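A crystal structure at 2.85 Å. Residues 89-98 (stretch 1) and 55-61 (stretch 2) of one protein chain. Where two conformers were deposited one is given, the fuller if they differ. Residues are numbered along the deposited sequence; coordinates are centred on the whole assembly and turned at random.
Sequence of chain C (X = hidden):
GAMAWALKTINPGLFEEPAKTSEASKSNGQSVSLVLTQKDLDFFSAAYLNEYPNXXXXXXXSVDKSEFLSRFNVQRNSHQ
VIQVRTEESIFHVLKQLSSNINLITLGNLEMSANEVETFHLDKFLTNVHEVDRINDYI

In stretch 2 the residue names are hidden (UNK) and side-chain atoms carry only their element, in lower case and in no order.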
# COMPACT_ATOMS: atom_id res chain seq x y z
N SER C 89 -17.63 3.72 -2.24
CA SER C 89 -16.23 3.68 -1.82
C SER C 89 -16.04 3.27 -0.38
O SER C 89 -15.02 2.66 -0.05
CB SER C 89 -15.55 5.01 -2.04
OG SER C 89 -15.90 5.51 -3.30
N ILE C 90 -17.02 3.61 0.49
CA ILE C 90 -16.94 3.28 1.92
C ILE C 90 -16.61 1.81 2.06
O ILE C 90 -15.60 1.45 2.66
CB ILE C 90 -18.24 3.64 2.68
CG1 ILE C 90 -18.42 5.16 2.76
CG2 ILE C 90 -18.26 3.06 4.09
CD1 ILE C 90 -19.87 5.57 2.98
N PHE C 91 -17.44 0.98 1.43
CA PHE C 91 -17.37 -0.48 1.58
C PHE C 91 -16.05 -1.01 1.05
O PHE C 91 -15.47 -1.90 1.64
CB PHE C 91 -18.54 -1.16 0.89
CG PHE C 91 -19.87 -0.56 1.25
CD1 PHE C 91 -20.44 -0.80 2.50
CD2 PHE C 91 -20.55 0.28 0.35
CE1 PHE C 91 -21.66 -0.25 2.84
CE2 PHE C 91 -21.78 0.84 0.70
CZ PHE C 91 -22.33 0.57 1.94
N HIS C 92 -15.54 -0.43 -0.03
CA HIS C 92 -14.23 -0.84 -0.52
C HIS C 92 -13.14 -0.47 0.46
O HIS C 92 -12.21 -1.26 0.69
CB HIS C 92 -13.94 -0.26 -1.92
CG HIS C 92 -14.98 -0.65 -2.92
ND1 HIS C 92 -15.68 0.29 -3.66
CD2 HIS C 92 -15.49 -1.86 -3.24
CE1 HIS C 92 -16.56 -0.33 -4.41
NE2 HIS C 92 -16.47 -1.64 -4.18
N VAL C 93 -13.27 0.71 1.05
CA VAL C 93 -12.30 1.14 2.05
C VAL C 93 -12.34 0.24 3.29
O VAL C 93 -11.30 -0.14 3.83
CB VAL C 93 -12.49 2.63 2.42
CG1 VAL C 93 -11.53 3.03 3.54
CG2 VAL C 93 -12.27 3.52 1.20
N LEU C 94 -13.54 -0.12 3.73
CA LEU C 94 -13.69 -1.02 4.87
C LEU C 94 -13.05 -2.37 4.57
O LEU C 94 -12.27 -2.89 5.38
CB LEU C 94 -15.17 -1.22 5.21
CG LEU C 94 -15.88 -0.05 5.88
CD1 LEU C 94 -17.35 -0.33 6.13
CD2 LEU C 94 -15.16 0.27 7.18
N LYS C 95 -13.38 -2.92 3.39
CA LYS C 95 -12.86 -4.22 2.92
C LYS C 95 -11.39 -4.20 2.69
O LYS C 95 -10.72 -5.17 2.96
CB LYS C 95 -13.56 -4.65 1.64
CG LYS C 95 -15.00 -5.10 1.87
CD LYS C 95 -15.93 -4.81 0.70
CE LYS C 95 -15.48 -5.47 -0.58
NZ LYS C 95 -15.72 -6.93 -0.57
N GLN C 96 -10.86 -3.07 2.22
CA GLN C 96 -9.41 -2.95 2.09
C GLN C 96 -8.78 -2.93 3.46
O GLN C 96 -7.78 -3.62 3.63
CB GLN C 96 -8.98 -1.73 1.27
CG GLN C 96 -7.47 -1.42 1.28
CD GLN C 96 -6.58 -2.60 1.01
OE1 GLN C 96 -6.84 -3.39 0.12
NE2 GLN C 96 -5.50 -2.72 1.77
N LEU C 97 -9.36 -2.16 4.42
CA LEU C 97 -8.76 -2.02 5.76
C LEU C 97 -8.83 -3.32 6.52
O LEU C 97 -7.84 -3.72 7.15
CB LEU C 97 -9.40 -0.88 6.59
CG LEU C 97 -8.88 0.55 6.27
CD1 LEU C 97 -9.92 1.60 6.61
CD2 LEU C 97 -7.56 0.86 6.96
N SER C 98 -9.99 -3.99 6.44
CA SER C 98 -10.28 -5.22 7.20
C SER C 98 -10.06 -5.10 8.71
O SER C 98 -9.36 -5.92 9.31
CB SER C 98 -9.48 -6.40 6.67
OG SER C 98 -9.83 -6.59 5.33
N UNK C 55 -7.36 2.85 15.42
CA UNK C 55 -8.67 3.33 15.07
C UNK C 55 -8.42 4.02 13.77
O UNK C 55 -7.32 4.57 13.55
c UNK C 55 -9.20 4.28 16.12
c UNK C 55 -10.40 5.17 15.77
c UNK C 55 -11.68 4.42 15.44
c UNK C 55 -10.62 6.08 16.99
N UNK C 56 -9.40 3.93 12.88
CA UNK C 56 -9.26 4.47 11.56
C UNK C 56 -10.64 4.98 11.19
O UNK C 56 -11.62 4.25 11.27
c UNK C 56 -8.55 3.98 9.18
c UNK C 56 -8.73 3.38 10.57
o UNK C 56 -7.46 2.85 11.02
N UNK C 57 -10.71 6.24 10.82
CA UNK C 57 -11.97 6.92 10.56
C UNK C 57 -12.19 7.15 9.05
O UNK C 57 -11.31 7.67 8.34
c UNK C 57 -12.16 8.10 12.79
c UNK C 57 -13.09 9.20 10.75
c UNK C 57 -11.99 8.29 11.28
N UNK C 58 -13.40 6.85 8.60
CA UNK C 58 -13.78 6.99 7.22
C UNK C 58 -14.93 8.01 7.11
O UNK C 58 -16.05 7.76 7.55
c UNK C 58 -14.50 5.61 5.17
c UNK C 58 -13.01 4.60 6.96
c UNK C 58 -14.17 5.58 6.67
c UNK C 58 -13.43 3.15 6.95
N UNK C 59 -14.66 9.15 6.50
CA UNK C 59 -15.70 10.18 6.36
C UNK C 59 -16.56 9.97 5.11
O UNK C 59 -16.04 9.75 4.01
c UNK C 59 -13.25 13.04 7.13
c UNK C 59 -14.80 11.99 8.83
c UNK C 59 -15.11 11.59 6.34
c UNK C 59 -14.11 11.84 7.48
N UNK C 60 -17.87 10.03 5.32
CA UNK C 60 -18.85 10.17 4.24
C UNK C 60 -18.42 11.34 3.35
O UNK C 60 -17.69 12.23 3.80
n UNK C 60 -23.01 9.09 2.95
c UNK C 60 -21.86 8.87 3.68
n UNK C 60 -22.30 11.01 3.58
c UNK C 60 -21.39 10.08 4.06
c UNK C 60 -20.21 10.47 4.88
c UNK C 60 -23.25 10.39 2.92
N UNK C 61 -18.85 11.33 2.07
CA UNK C 61 -18.65 12.51 1.22
C UNK C 61 -19.20 13.79 1.85
O UNK C 61 -18.61 14.84 1.69
c UNK C 61 -19.54 10.70 -0.08
c UNK C 61 -19.47 10.22 1.32
c UNK C 61 -19.45 12.17 -0.05

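Position 55 opens the strand with four side-chain carbons, forked at the second, and none of them reaches the helix. A four-carbon chain forked there is leucine, L55, a greasy residue suited to the buried site it occupies even though it takes no part in this contact.

Position 56 carries one carbon bearing an oxygen and a second carbon, and its CA-to-CB bond points toward the helix. The branch carbon without oxygen meets CD1 of L97. Branching at CB into one oxygen and one methyl identifies threonine, T56. Its CG2 lies 3.8 Å from CD1 of L97, so the methyl meets the leucine, while OG1 is hydrogen-bonded elsewhere in the structure and its polarity is not left unsatisfied in a buried place.

At position 57 the side chain has three carbons, the first carrying the other two, and its CA-to-CB bond points away from stretch 1, as the alternation of a strand demands. This is valine, V57; branching at CB is well tolerated in extended backbone, and the residue is buried without touching the helix.

At position 58 the CA-to-CB bond points toward the helix again, and there are four carbons, forked at the first, one arm two carbons long. The end of that arm meets L94, V93 and L97. That is isoleucine, I58: branching at CB suits a strand, and the two-carbon arm carries a methyl across to the helix. This methyl, CD1, lies 3.4 Å from CD2 of L94, 3.9 Å from CG1 of V93 and 3.9 Å from CD1 of L97, so a single methyl touches three side chains of the helix.

Position 59 again has four carbons, now forked at the second, and its CA-to-CB bond points away: leucine, L59. Its side chain does not reach the helix, and its apolar bulk is buried.

Position 60 follows the strand and has one carbon leading to a five-membered ring of three carbons and two nitrogens. Its CA-to-CB bond points away, yet the ring comes nearer, and a ring carbon meets CD1 of I90 obliquely. This is histidine, H60. Both ring nitrogens are hydrogen-bonded just outside the stretches, and it is the carbon CD2 that meets I90, 3.9 Å from its CD1.

At position 61 three carbons close a ring onto the backbone nitrogen, so this is proline, P61; its restricted phi, here -53°, suits the non-strand segment after L59, and it makes no close contact.

The helix and strand run nearly antiparallel, at 166°, their axes 9.7 Å apart. No hydrogen bond joins them. The contact is apolar packing, centred on I58, with T56 meeting L97 and H60 meeting I90.

Stretch 2, residues 55-61: LTVILHP
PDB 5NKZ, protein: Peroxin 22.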